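Local coordinates for carbohydrate kinase, pfkB family (Enterococcus faecalis, PDB 3KTN), which probably phosphorylates 2-keto-3-deoxygluconate, as a magnesium-binding sugar kinase of the PfkB (ribokinase) family, at residues Ile138-Thr143 / Asp148-Leu153; Ile152-Ala157 / Glu188-Tyr193; Arg202-Leu207 / Glu224-Phe229; Ser244-Gln249 / Ser265-Leu270; Ile276-Ala281 / Val308-Ile313. All coordinates share one frame; numbering follows the deposited sequence.

Contact 1 of 5, residues Ile138-Thr143 / Asp148-Leu153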
# COMPACT_ATOMS: atom_id res chain seq x y z
N ILE A 138 -25.87 -18.79 -13.94
CA ILE A 138 -25.37 -19.43 -12.72
C ILE A 138 -26.53 -19.93 -11.85
O ILE A 138 -26.42 -20.96 -11.19
CB ILE A 138 -24.44 -18.47 -11.91
CG1 ILE A 138 -23.90 -19.19 -10.67
CG2 ILE A 138 -25.19 -17.22 -11.49
CD1 ILE A 138 -23.02 -20.39 -10.98
N SER A 139 -27.63 -19.19 -11.85
CA SER A 139 -28.82 -19.56 -11.06
C SER A 139 -29.27 -20.98 -11.36
O SER A 139 -29.71 -21.71 -10.47
CB SER A 139 -29.98 -18.62 -11.37
OG SER A 139 -29.58 -17.27 -11.28
N LEU A 140 -29.18 -21.39 -12.63
CA LEU A 140 -29.61 -22.72 -13.03
C LEU A 140 -28.73 -23.87 -12.56
O LEU A 140 -29.20 -25.01 -12.46
CB LEU A 140 -29.75 -22.81 -14.55
CG LEU A 140 -30.90 -22.04 -15.19
CD1 LEU A 140 -30.92 -22.30 -16.68
CD2 LEU A 140 -32.21 -22.48 -14.56
N SER A 141 -27.47 -23.59 -12.26
CA SER A 141 -26.55 -24.65 -11.84
C SER A 141 -26.07 -24.58 -10.39
O SER A 141 -25.59 -25.59 -9.86
CB SER A 141 -25.33 -24.66 -12.76
OG SER A 141 -24.57 -23.47 -12.61
N LEU A 142 -26.18 -23.42 -9.75
CA LEU A 142 -25.70 -23.29 -8.38
C LEU A 142 -26.34 -24.32 -7.44
O LEU A 142 -25.67 -25.21 -6.94
CB LEU A 142 -25.91 -21.87 -7.86
CG LEU A 142 -25.14 -21.52 -6.58
CD1 LEU A 142 -23.66 -21.86 -6.77
CD2 LEU A 142 -25.32 -20.05 -6.24
N THR A 143 -27.65 -24.19 -7.20
CA THR A 143 -28.35 -25.15 -6.35
C THR A 143 -29.75 -25.37 -6.90
O THR A 143 -30.24 -24.60 -7.72
CB THR A 143 -28.50 -24.65 -4.89
OG1 THR A 143 -29.36 -23.50 -4.85
CG2 THR A 143 -27.14 -24.31 -4.28
N ASP A 148 -34.80 -23.53 -9.15
CA ASP A 148 -36.26 -23.46 -9.08
C ASP A 148 -36.74 -22.02 -9.06
O ASP A 148 -37.78 -21.69 -9.63
CB ASP A 148 -36.79 -24.19 -7.84
CG ASP A 148 -36.46 -25.68 -7.86
OD1 ASP A 148 -36.41 -26.27 -8.95
OD2 ASP A 148 -36.28 -26.25 -6.76
N ALA A 149 -35.98 -21.15 -8.40
CA ALA A 149 -36.34 -19.74 -8.32
C ALA A 149 -36.19 -19.08 -9.68
O ALA A 149 -37.03 -18.29 -10.10
CB ALA A 149 -35.48 -19.02 -7.28
N ALA A 150 -35.11 -19.41 -10.38
CA ALA A 150 -34.86 -18.83 -11.70
C ALA A 150 -35.96 -19.22 -12.69
O ALA A 150 -36.49 -18.37 -13.41
CB ALA A 150 -33.49 -19.29 -12.22
N LEU A 151 -36.32 -20.50 -12.71
CA LEU A 151 -37.36 -21.00 -13.60
C LEU A 151 -38.70 -20.32 -13.33
O LEU A 151 -39.38 -19.87 -14.25
CB LEU A 151 -37.49 -22.52 -13.45
CG LEU A 151 -36.21 -23.25 -13.89
CD1 LEU A 151 -36.30 -24.73 -13.56
CD2 LEU A 151 -36.01 -23.04 -15.38
N ILE A 152 -39.06 -20.22 -12.06
CA ILE A 152 -40.31 -19.57 -11.68
C ILE A 152 -40.31 -18.11 -12.12
O ILE A 152 -41.32 -17.60 -12.61
CB ILE A 152 -40.54 -19.66 -10.16
CG1 ILE A 152 -40.93 -21.09 -9.79
CG2 ILE A 152 -41.59 -18.65 -9.72
CD1 ILE A 152 -41.10 -21.32 -8.30
N LEU A 153 -39.18 -17.44 -11.94
CA LEU A 153 -39.08 -16.03 -12.32
C LEU A 153 -39.25 -15.85 -13.82
O LEU A 153 -39.91 -14.91 -14.27
CB LEU A 153 -37.73 -15.46 -11.89
CG LEU A 153 -37.40 -14.05 -12.39
CD1 LEU A 153 -38.52 -13.09 -12.01
CD2 LEU A 153 -36.08 -13.60 -11.78
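Ser139 and Ala150 form the point of closest backbone approach: the serine methylene meets the alanine methyl, Ser139 CB to Ala150 CB 3.7 Å, and the two CA atoms of Ser139 and Ala150 are 6.1 Å apart. Such small side chains let the helix axes come within 8.5 Å, at 142° between their directions. Further apolar contact comes from Leu140. It leaves the backbone alongside the partner helix, but with CG beside the backbone N (chi1 -70°) its end turns back, and Leu140 CD2 reaches Leu151 CD2 at 3.9 Å. The same methyl, Leu140 CD2, also lies 4.2 Å from Ala150 CB. The two leucine side chains cross at about a right angle, methyl against methyl.

No hydrogen bond crosses between the two segments, and several polar groups find partners just outside. Ser139 OG bonds to Cys136 O. Arg147 NH1 bonds to Leu140 O, tying the short helix 138-142 to the first turn of helix 144-159, and Thr146 OG1 is within hydrogen-bonding range of both Ser139 O and Thr143 O. Thr143, at the N-cap between the two helices, caps a backbone N of the second with its side chain.

The two helices, joined by a short turn at Thr143, run roughly antiparallel. Phe8 of strand 4-8 packs against Ser139 and Ala150, while helix 177-190 presents Tyr187 and Ile190 to Leu140, and Arg189 to Leu151.

Contact 2 of 5, residues Ile152-Ala157 / Glu188-Tyr193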
# COMPACT_ATOMS: atom_id res chain seq x y z
N ILE A 152 -39.06 -20.22 -12.06
CA ILE A 152 -40.31 -19.57 -11.68
C ILE A 152 -40.31 -18.11 -12.12
O ILE A 152 -41.32 -17.60 -12.61
CB ILE A 152 -40.54 -19.66 -10.16
CG1 ILE A 152 -40.93 -21.09 -9.79
CG2 ILE A 152 -41.59 -18.65 -9.72
CD1 ILE A 152 -41.10 -21.32 -8.30
N LEU A 153 -39.18 -17.44 -11.94
CA LEU A 153 -39.08 -16.03 -12.32
C LEU A 153 -39.25 -15.85 -13.82
O LEU A 153 -39.91 -14.91 -14.27
CB LEU A 153 -37.73 -15.46 -11.89
CG LEU A 153 -37.40 -14.05 -12.39
CD1 LEU A 153 -38.52 -13.09 -12.01
CD2 LEU A 153 -36.08 -13.60 -11.78
N ALA A 154 -38.65 -16.74 -14.60
CA ALA A 154 -38.74 -16.66 -16.06
C ALA A 154 -40.20 -16.84 -16.49
O ALA A 154 -40.71 -16.06 -17.29
CB ALA A 154 -37.86 -17.74 -16.70
N GLN A 155 -40.85 -17.87 -15.96
CA GLN A 155 -42.25 -18.15 -16.28
C GLN A 155 -43.09 -16.92 -15.94
O GLN A 155 -43.91 -16.48 -16.75
CB GLN A 155 -42.75 -19.34 -15.47
CG GLN A 155 -42.21 -20.68 -15.93
CD GLN A 155 -42.34 -21.75 -14.87
OE1 GLN A 155 -43.31 -21.77 -14.11
NE2 GLN A 155 -41.38 -22.66 -14.82
N LYS A 156 -42.89 -16.39 -14.75
CA LYS A 156 -43.63 -15.21 -14.30
C LYS A 156 -43.35 -14.02 -15.22
O LYS A 156 -44.28 -13.36 -15.68
CB LYS A 156 -43.24 -14.87 -12.86
CG LYS A 156 -44.41 -14.90 -11.89
CD LYS A 156 -44.06 -15.66 -10.62
CE LYS A 156 -45.24 -15.68 -9.66
NZ LYS A 156 -45.00 -16.53 -8.46
N ALA A 157 -42.08 -13.74 -15.47
CA ALA A 157 -41.69 -12.63 -16.33
C ALA A 157 -42.41 -12.74 -17.67
O ALA A 157 -42.87 -11.74 -18.23
CB ALA A 157 -40.18 -12.63 -16.56
N GLU A 188 -32.85 -26.26 -21.19
CA GLU A 188 -33.98 -26.52 -22.08
C GLU A 188 -35.28 -26.08 -21.42
O GLU A 188 -36.22 -25.69 -22.10
CB GLU A 188 -34.03 -28.01 -22.45
CG GLU A 188 -32.76 -28.47 -23.17
CD GLU A 188 -32.81 -29.91 -23.64
OE1 GLU A 188 -33.32 -30.77 -22.89
OE2 GLU A 188 -32.32 -30.18 -24.76
N ARG A 189 -35.31 -26.11 -20.09
CA ARG A 189 -36.50 -25.71 -19.35
C ARG A 189 -36.72 -24.20 -19.33
O ARG A 189 -37.86 -23.74 -19.37
CB ARG A 189 -36.43 -26.24 -17.92
CG ARG A 189 -36.39 -27.75 -17.83
CD ARG A 189 -36.19 -28.22 -16.40
NE ARG A 189 -37.28 -27.80 -15.52
CZ ARG A 189 -37.34 -28.10 -14.23
NH1 ARG A 189 -36.37 -28.81 -13.66
NH2 ARG A 189 -38.36 -27.68 -13.49
N ILE A 190 -35.64 -23.42 -19.28
CA ILE A 190 -35.79 -21.97 -19.23
C ILE A 190 -35.78 -21.30 -20.60
O ILE A 190 -36.44 -20.28 -20.80
CB ILE A 190 -34.68 -21.31 -18.36
CG1 ILE A 190 -35.06 -19.86 -18.04
CG2 ILE A 190 -33.34 -21.32 -19.11
CD1 ILE A 190 -34.12 -19.15 -17.07
N LEU A 191 -35.05 -21.87 -21.55
CA LEU A 191 -34.96 -21.30 -22.89
C LEU A 191 -36.29 -20.93 -23.54
O LEU A 191 -36.38 -19.93 -24.26
CB LEU A 191 -34.17 -22.25 -23.80
CG LEU A 191 -32.65 -22.16 -23.55
CD1 LEU A 191 -31.92 -23.30 -24.23
CD2 LEU A 191 -32.16 -20.81 -24.05
N PRO A 192 -37.35 -21.73 -23.31
CA PRO A 192 -38.65 -21.40 -23.92
C PRO A 192 -39.21 -20.04 -23.48
O PRO A 192 -40.11 -19.49 -24.12
CB PRO A 192 -39.54 -22.56 -23.48
CG PRO A 192 -38.58 -23.71 -23.42
CD PRO A 192 -37.38 -23.08 -22.73
N TYR A 193 -38.68 -19.50 -22.39
CA TYR A 193 -39.15 -18.22 -21.86
C TYR A 193 -38.25 -17.02 -22.15
O TYR A 193 -38.62 -15.89 -21.84
CB TYR A 193 -39.31 -18.34 -20.34
CG TYR A 193 -40.32 -19.39 -19.93
CD1 TYR A 193 -41.69 -19.14 -20.03
CD2 TYR A 193 -39.90 -20.63 -19.46
CE1 TYR A 193 -42.62 -20.11 -19.67
CE2 TYR A 193 -40.82 -21.61 -19.10
CZ TYR A 193 -42.18 -21.34 -19.21
OH TYR A 193 -43.09 -22.30 -18.86
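Gln155 lays its CG over one face of the Tyr193 ring, 3.8 Å from the ring centroid and 29° off the normal, a CH-pi contact displaced toward the hydroxyl end: Gln155 CG to Tyr193 CZ is 3.3 Å. The amide beyond it is inclined 36° to the ring plane and makes no hydrogen bond to the tyrosine. This is the outer side of the contact, where Gln155 is exposed to solvent.

The inner side is close-packed and largely apolar. Ala154 CB sits 3.8 Å from Ile190 CG1 and 4.0 Å from Tyr193 CB, filling the angle between the two side chains. CG1 of Ile190 lies opposite its own backbone N (chi1 -165°), which carries it toward the alanine. Beneath, Ile135 of strand 132-135 touches both Ala154 and Ile190.

Helix 144-159 thus packs against the end of helix 177-190 and the 3-10 turn after it; each helix follows a parallel strand of the central sheet, as in successive beta-alpha-beta crossovers of the Rossmann-like ribokinase fold.

Contact 3 of 5, residues Arg202-Leu207 / Glu224-Phe229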
# COMPACT_ATOMS: atom_id res chain seq x y z
N ARG A 202 -20.26 -23.14 -29.70
CA ARG A 202 -19.84 -24.33 -28.97
C ARG A 202 -20.81 -24.72 -27.87
O ARG A 202 -20.88 -25.89 -27.49
CB ARG A 202 -18.44 -24.14 -28.38
CG ARG A 202 -17.35 -23.99 -29.43
CD ARG A 202 -15.97 -24.12 -28.80
NE ARG A 202 -14.90 -23.94 -29.79
CZ ARG A 202 -14.65 -22.80 -30.42
NH1 ARG A 202 -15.39 -21.72 -30.16
NH2 ARG A 202 -13.67 -22.73 -31.30
N ASP A 203 -21.56 -23.76 -27.34
CA ASP A 203 -22.53 -24.08 -26.30
C ASP A 203 -23.64 -24.92 -26.91
O ASP A 203 -24.03 -25.96 -26.37
CB ASP A 203 -23.13 -22.81 -25.68
CG ASP A 203 -22.17 -22.10 -24.74
OD1 ASP A 203 -21.57 -22.78 -23.88
OD2 ASP A 203 -22.04 -20.87 -24.85
N LEU A 204 -24.15 -24.46 -28.05
CA LEU A 204 -25.23 -25.16 -28.74
C LEU A 204 -24.83 -26.60 -29.06
O LEU A 204 -25.59 -27.53 -28.80
CB LEU A 204 -25.60 -24.42 -30.02
CG LEU A 204 -25.92 -22.94 -29.80
CD1 LEU A 204 -26.30 -22.29 -31.12
CD2 LEU A 204 -27.06 -22.81 -28.79
N VAL A 205 -23.63 -26.77 -29.60
CA VAL A 205 -23.14 -28.09 -29.97
C VAL A 205 -22.73 -28.96 -28.78
O VAL A 205 -23.26 -30.06 -28.60
CB VAL A 205 -21.94 -27.98 -30.94
CG1 VAL A 205 -21.35 -29.35 -31.22
CG2 VAL A 205 -22.38 -27.32 -32.24
N GLU A 206 -21.80 -28.47 -27.97
CA GLU A 206 -21.31 -29.21 -26.82
C GLU A 206 -22.24 -29.36 -25.63
O GLU A 206 -22.16 -30.35 -24.91
CB GLU A 206 -19.99 -28.61 -26.34
CG GLU A 206 -18.82 -28.88 -27.26
CD GLU A 206 -17.54 -28.27 -26.74
OE1 GLU A 206 -17.23 -28.49 -25.54
OE2 GLU A 206 -16.85 -27.58 -27.52
N LEU A 207 -23.10 -28.37 -25.40
CA LEU A 207 -24.00 -28.46 -24.26
C LEU A 207 -25.41 -28.89 -24.64
O LEU A 207 -25.97 -29.82 -24.04
CB LEU A 207 -24.07 -27.12 -23.52
CG LEU A 207 -25.06 -27.10 -22.35
CD1 LEU A 207 -24.66 -28.14 -21.32
CD2 LEU A 207 -25.10 -25.71 -21.73
N GLU A 224 -27.04 -21.44 -40.07
CA GLU A 224 -28.13 -22.41 -40.11
C GLU A 224 -28.35 -23.02 -38.73
O GLU A 224 -29.49 -23.12 -38.26
CB GLU A 224 -27.81 -23.53 -41.12
CG GLU A 224 -28.98 -24.44 -41.48
CD GLU A 224 -29.36 -25.42 -40.37
OE1 GLU A 224 -28.47 -26.08 -39.81
OE2 GLU A 224 -30.57 -25.52 -40.06
N LEU A 225 -27.27 -23.42 -38.08
CA LEU A 225 -27.36 -24.02 -36.75
C LEU A 225 -27.95 -23.06 -35.71
O LEU A 225 -28.84 -23.44 -34.94
CB LEU A 225 -25.98 -24.49 -36.29
CG LEU A 225 -25.84 -24.90 -34.83
CD1 LEU A 225 -26.98 -25.80 -34.42
CD2 LEU A 225 -24.51 -25.61 -34.64
N ILE A 226 -27.46 -21.82 -35.69
CA ILE A 226 -27.91 -20.83 -34.73
C ILE A 226 -29.35 -20.35 -34.92
O ILE A 226 -30.11 -20.25 -33.95
CB ILE A 226 -26.96 -19.61 -34.72
CG1 ILE A 226 -25.59 -20.04 -34.20
CG2 ILE A 226 -27.53 -18.48 -33.87
CD1 ILE A 226 -24.53 -18.97 -34.27
N GLN A 227 -29.73 -20.04 -36.15
CA GLN A 227 -31.09 -19.57 -36.38
C GLN A 227 -32.09 -20.71 -36.21
O GLN A 227 -33.28 -20.47 -36.02
CB GLN A 227 -31.20 -18.94 -37.77
CG GLN A 227 -30.30 -17.73 -37.93
CD GLN A 227 -30.52 -17.00 -39.22
OE1 GLN A 227 -30.45 -17.59 -40.30
NE2 GLN A 227 -30.77 -15.70 -39.13
N ARG A 228 -31.60 -21.94 -36.25
CA ARG A 228 -32.44 -23.11 -36.07
C ARG A 228 -32.74 -23.18 -34.57
O ARG A 228 -33.90 -23.33 -34.15
CB ARG A 228 -31.68 -24.37 -36.52
CG ARG A 228 -32.56 -25.51 -37.00
CD ARG A 228 -31.69 -26.63 -37.57
NE ARG A 228 -31.05 -27.43 -36.53
CZ ARG A 228 -29.91 -28.09 -36.67
NH1 ARG A 228 -29.26 -28.05 -37.83
NH2 ARG A 228 -29.43 -28.81 -35.67
N PHE A 229 -31.69 -23.06 -33.76
CA PHE A 229 -31.80 -23.07 -32.30
C PHE A 229 -32.74 -21.95 -31.86
O PHE A 229 -33.58 -22.14 -30.98
CB PHE A 229 -30.41 -22.88 -31.68
CG PHE A 229 -30.44 -22.37 -30.26
CD1 PHE A 229 -30.83 -23.18 -29.21
CD2 PHE A 229 -30.06 -21.05 -29.98
CE1 PHE A 229 -30.85 -22.71 -27.90
CE2 PHE A 229 -30.08 -20.56 -28.68
CZ PHE A 229 -30.47 -21.39 -27.63
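Leu204 points one methyl straight down onto the Phe229 ring: Leu204 CD2 stands 3.5 Å from the ring centroid and only 5° off its normal, a CH-pi contact over the centre of the face. With its CG swung away from the backbone N (chi1 158°), Phe229 extends its ring to helix 201-206, where the two side chains meet at about a right angle. The other methyl of Leu204 goes to the preceding turn of the partner helix, Leu204 CD1 to Ile226 CG1 3.9 Å, again with the chains crossed. One residue on, Val205 turns a single branch to the partner helix, and its CG2 touches Leu225 CD2 at 3.6 Å.

The short helix segments cross at 77° with axes 10.7 Å apart; Leu204 meets Ile226 and Phe229, about one turn apart on helix 218-233. That helix has its own polar pair, a salt bridge of Arg228 NH1 to Glu224 OE1 at 2.9 Å with poor hydrogen-bond geometry, and Leu225 CD1 lies over one guanidinium face; Arg228 NH2 also bonds to Ile211 O.

With no hydrogen bond or ion pair between the segments, their cohesion probably rests on shape complementarity and burial of aliphatic and aromatic carbon.

Contact 4 of 5, residues Ser244-Gln249 / Ser265-Leu270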
# COMPACT_ATOMS: atom_id res chain seq x y z
N SER A 244 -9.89 -14.64 -31.43
CA SER A 244 -9.01 -15.20 -32.44
C SER A 244 -7.62 -14.62 -32.26
O SER A 244 -7.44 -13.66 -31.51
CB SER A 244 -9.53 -14.87 -33.85
OG SER A 244 -9.62 -13.46 -34.05
N HIS A 245 -6.64 -15.21 -32.92
CA HIS A 245 -5.28 -14.72 -32.81
C HIS A 245 -4.46 -14.96 -34.06
O HIS A 245 -4.34 -16.09 -34.53
CB HIS A 245 -4.57 -15.36 -31.61
CG HIS A 245 -4.31 -16.83 -31.77
ND1 HIS A 245 -5.32 -17.76 -31.77
CD2 HIS A 245 -3.16 -17.52 -31.95
CE1 HIS A 245 -4.81 -18.97 -31.95
NE2 HIS A 245 -3.50 -18.84 -32.06
N SER A 246 -3.93 -13.88 -34.62
CA SER A 246 -3.07 -13.97 -35.79
C SER A 246 -1.69 -14.02 -35.15
O SER A 246 -1.58 -14.04 -33.93
CB SER A 246 -3.22 -12.73 -36.67
OG SER A 246 -4.52 -12.65 -37.22
N GLN A 247 -0.64 -14.04 -35.96
CA GLN A 247 0.69 -14.08 -35.37
C GLN A 247 0.95 -12.74 -34.68
O GLN A 247 0.84 -11.68 -35.31
CB GLN A 247 1.76 -14.34 -36.43
CG GLN A 247 3.12 -14.69 -35.84
CD GLN A 247 4.16 -15.00 -36.90
OE1 GLN A 247 3.95 -15.86 -37.76
NE2 GLN A 247 5.30 -14.32 -36.84
N ASN A 248 1.26 -12.80 -33.38
CA ASN A 248 1.54 -11.62 -32.57
C ASN A 248 0.33 -10.97 -31.90
O ASN A 248 0.41 -10.59 -30.73
CB ASN A 248 2.25 -10.54 -33.40
CG ASN A 248 3.69 -10.87 -33.69
OD1 ASN A 248 4.00 -11.92 -34.26
ND2 ASN A 248 4.59 -9.97 -33.31
N GLN A 249 -0.78 -10.86 -32.62
CA GLN A 249 -1.97 -10.20 -32.07
C GLN A 249 -3.18 -11.07 -31.74
O GLN A 249 -3.39 -12.13 -32.34
CB GLN A 249 -2.43 -9.11 -33.03
CG GLN A 249 -1.34 -8.16 -33.48
CD GLN A 249 -1.90 -7.00 -34.28
OE1 GLN A 249 -2.68 -6.20 -33.78
NE2 GLN A 249 -1.50 -6.91 -35.55
N SER A 265 -19.19 -8.05 -36.17
CA SER A 265 -18.36 -6.85 -36.15
C SER A 265 -17.00 -7.23 -36.73
O SER A 265 -16.68 -8.41 -36.86
CB SER A 265 -18.16 -6.35 -34.71
OG SER A 265 -17.18 -7.12 -34.04
N GLU A 266 -16.20 -6.23 -37.09
CA GLU A 266 -14.88 -6.51 -37.63
C GLU A 266 -13.98 -6.85 -36.44
O GLU A 266 -14.23 -6.39 -35.33
CB GLU A 266 -14.33 -5.28 -38.36
CG GLU A 266 -14.38 -3.99 -37.55
CD GLU A 266 -13.74 -2.82 -38.28
OE1 GLU A 266 -14.17 -2.52 -39.42
OE2 GLU A 266 -12.81 -2.20 -37.72
N LYS A 267 -12.96 -7.68 -36.67
CA LYS A 267 -12.03 -8.07 -35.61
C LYS A 267 -11.42 -6.83 -34.97
O LYS A 267 -10.96 -5.93 -35.66
CB LYS A 267 -10.89 -8.93 -36.15
CG LYS A 267 -11.27 -10.29 -36.68
CD LYS A 267 -10.02 -11.13 -36.95
CE LYS A 267 -9.02 -10.40 -37.85
NZ LYS A 267 -7.75 -11.17 -38.04
N ARG A 268 -11.41 -6.79 -33.64
CA ARG A 268 -10.84 -5.67 -32.91
C ARG A 268 -9.61 -6.14 -32.16
O ARG A 268 -9.67 -7.13 -31.41
CB ARG A 268 -11.85 -5.13 -31.89
CG ARG A 268 -13.22 -4.81 -32.43
CD ARG A 268 -13.26 -3.43 -33.05
NE ARG A 268 -12.66 -2.45 -32.16
CZ ARG A 268 -12.75 -1.13 -32.33
NH1 ARG A 268 -13.43 -0.64 -33.36
NH2 ARG A 268 -12.14 -0.31 -31.49
N PRO A 269 -8.46 -5.47 -32.36
CA PRO A 269 -7.25 -5.91 -31.65
C PRO A 269 -7.61 -5.94 -30.16
O PRO A 269 -8.27 -5.03 -29.66
CB PRO A 269 -6.24 -4.81 -31.99
CG PRO A 269 -6.68 -4.35 -33.35
CD PRO A 269 -8.19 -4.31 -33.22
N LEU A 270 -7.18 -6.98 -29.45
CA LEU A 270 -7.49 -7.13 -28.03
C LEU A 270 -6.24 -7.17 -27.16
O LEU A 270 -5.32 -7.96 -27.41
CB LEU A 270 -8.30 -8.41 -27.83
CG LEU A 270 -8.72 -8.81 -26.40
CD1 LEU A 270 -9.79 -7.87 -25.90
CD2 LEU A 270 -9.24 -10.24 -26.42
O HOH W 1 -7.99 -13.34 -36.54
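Lys267 directs its CB toward Ser244 and Ser246, and its side chain spans the gap to them. CG lies beside the backbone N, and the chain runs on to CD, which passes Ser244 OG at 3.7 Å. There it bends (chi3 -53°), bringing NZ to 3.6 Å from Ser246 OG, a distance at which no hydrogen bond is made. NZ instead donates to a water at 2.6 Å, and that water is also 3.0 Å from Ser244 OG, bridging lysine and serine.

The indirect link suits the topology. Strands 237-245 and 262-269 are not neighbours in the sheet: strand 250-257 runs between them, antiparallel to both, and its Tyr251 makes a cation-pi contact with Lys267 and touches Ser244, Ser246 and Pro269. At the turn joining strands 237-245 and 250-257, Ser246 N bonds weakly to Gln249 O. Gln249 OE1 comes only to 4.2 Å from Pro269 CB, a loose contact. At the end of strand 237-245, His245 packs on Asn333 of a second subunit.

Contact 5 of 5, residues Ile276-Ala281 / Val308-Ile313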
# COMPACT_ATOMS: atom_id res chain seq x y z
N ILE A 276 -11.50 -11.34 -16.78
CA ILE A 276 -12.56 -11.88 -15.94
C ILE A 276 -13.81 -11.01 -15.98
O ILE A 276 -13.76 -9.82 -15.68
CB ILE A 276 -12.08 -12.03 -14.49
CG1 ILE A 276 -10.81 -12.87 -14.46
CG2 ILE A 276 -13.17 -12.70 -13.64
CD1 ILE A 276 -10.24 -13.06 -13.10
N GLY A 277 -14.93 -11.61 -16.37
CA GLY A 277 -16.18 -10.88 -16.44
C GLY A 277 -16.37 -10.01 -17.68
O GLY A 277 -17.44 -9.43 -17.86
N ALA A 278 -15.35 -9.93 -18.53
CA ALA A 278 -15.44 -9.11 -19.73
C ALA A 278 -16.61 -9.51 -20.62
O ALA A 278 -17.12 -8.71 -21.39
CB ALA A 278 -14.14 -9.18 -20.53
N GLY A 279 -17.03 -10.77 -20.50
CA GLY A 279 -18.16 -11.23 -21.28
C GLY A 279 -19.42 -10.49 -20.89
O GLY A 279 -20.32 -10.32 -21.71
N ASP A 280 -19.48 -10.03 -19.64
CA ASP A 280 -20.66 -9.30 -19.19
C ASP A 280 -20.70 -7.88 -19.74
O ASP A 280 -21.76 -7.25 -19.77
CB ASP A 280 -20.74 -9.30 -17.67
CG ASP A 280 -20.72 -10.70 -17.09
OD1 ASP A 280 -21.44 -11.56 -17.62
OD2 ASP A 280 -19.98 -10.94 -16.10
N ALA A 281 -19.55 -7.36 -20.15
CA ALA A 281 -19.49 -6.00 -20.72
C ALA A 281 -20.06 -6.07 -22.14
O ALA A 281 -20.71 -5.13 -22.61
CB ALA A 281 -18.06 -5.49 -20.74
N VAL A 308 -13.85 -5.01 -25.52
CA VAL A 308 -12.40 -4.81 -25.60
C VAL A 308 -11.97 -3.91 -24.44
O VAL A 308 -10.93 -4.14 -23.82
CB VAL A 308 -11.99 -4.15 -26.94
CG1 VAL A 308 -10.49 -3.84 -26.94
CG2 VAL A 308 -12.34 -5.07 -28.10
N LEU A 309 -12.77 -2.88 -24.17
CA LEU A 309 -12.49 -1.94 -23.09
C LEU A 309 -12.46 -2.63 -21.73
O LEU A 309 -11.63 -2.31 -20.89
CB LEU A 309 -13.53 -0.82 -23.06
CG LEU A 309 -13.41 0.27 -24.12
CD1 LEU A 309 -14.67 1.12 -24.11
CD2 LEU A 309 -12.18 1.14 -23.84
N ALA A 310 -13.36 -3.58 -21.52
CA ALA A 310 -13.43 -4.30 -20.25
C ALA A 310 -12.14 -5.05 -19.96
O ALA A 310 -11.78 -5.25 -18.80
CB ALA A 310 -14.61 -5.26 -20.25
N HIS A 311 -11.45 -5.48 -21.02
CA HIS A 311 -10.19 -6.20 -20.86
C HIS A 311 -9.05 -5.28 -20.39
O HIS A 311 -8.03 -5.76 -19.92
CB HIS A 311 -9.76 -6.88 -22.17
CG HIS A 311 -10.60 -8.06 -22.54
ND1 HIS A 311 -11.91 -7.95 -22.95
CD2 HIS A 311 -10.31 -9.38 -22.59
CE1 HIS A 311 -12.39 -9.15 -23.24
NE2 HIS A 311 -11.44 -10.04 -23.03
N THR A 312 -9.24 -3.97 -20.53
CA THR A 312 -8.22 -3.01 -20.11
C THR A 312 -8.52 -2.46 -18.72
O THR A 312 -7.75 -1.66 -18.18
CB THR A 312 -8.17 -1.82 -21.04
OG1 THR A 312 -9.29 -0.98 -20.77
CG2 THR A 312 -8.20 -2.27 -22.50
N ILE A 313 -9.64 -2.89 -18.15
CA ILE A 313 -10.06 -2.44 -16.82
C ILE A 313 -9.77 -3.51 -15.79
O ILE A 313 -10.19 -4.65 -15.94
CB ILE A 313 -11.57 -2.10 -16.82
CG1 ILE A 313 -11.83 -0.90 -17.76
CG2 ILE A 313 -12.05 -1.80 -15.40
CD1 ILE A 313 -13.29 -0.48 -17.90
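The Gly-Ala-Gly-Asp signature of PfkB kinases, residues 277-280, meets the end of helix 296-310 through Ala278, which packs on Ala310 and His311. In relatives this signature, at a helix N-terminus, forms an anion hole for the phosphate being transferred; here magnesium is bound at Asp274 and Ile276, about 4 Å from the Ala278 side chain.

Ala278 CB lies over one face of the His311 imidazole, closest to CE1 at 3.2 Å. The ring's rotation is fixed by hydrogen bonds at both nitrogens, ND1 with Gly307 O and NE2 with Arg243 NH1. Next to it Ala310 CB bridges two methyls: it is 4.0 Å from Ala278 CB and 3.5 Å from Ala281 CB, the latter tighter than usual van der Waals contact. With alanine on both sides, Ala278 CA and Ala310 CA are 5.2 Å apart.

Around this junction, Asn43 of helix 36-46 touches Ala281, helix 322-330 packs on Leu309, and Ile98 of a third subunit lies against Val308 and Leu309.

How the contacts relate
Along the chain the contacts come in order, contact 2 opening on the helix where contact 1 ends. Contacts 1 and 2, centres 10 Å apart, share helix 144-159 and touch through Leu140, Leu151 and Ile190. Contact 3, about 19 Å from contact 2 between centres, is joined to it where Leu191 packs on Phe229. Beyond the chain's centre lie contacts 4 and 5, with centres 16 Å apart; Arg268 of the edge strand and nearby Leu270 pack on Val308 and His311. Contacts 1 to 3 thus unite helices flanking the central sheet, contact 4 lies at its antiparallel end, reaching across strand 250-257, and contact 5, about 25 Å from contact 1 between centres, lies beside the magnesium site.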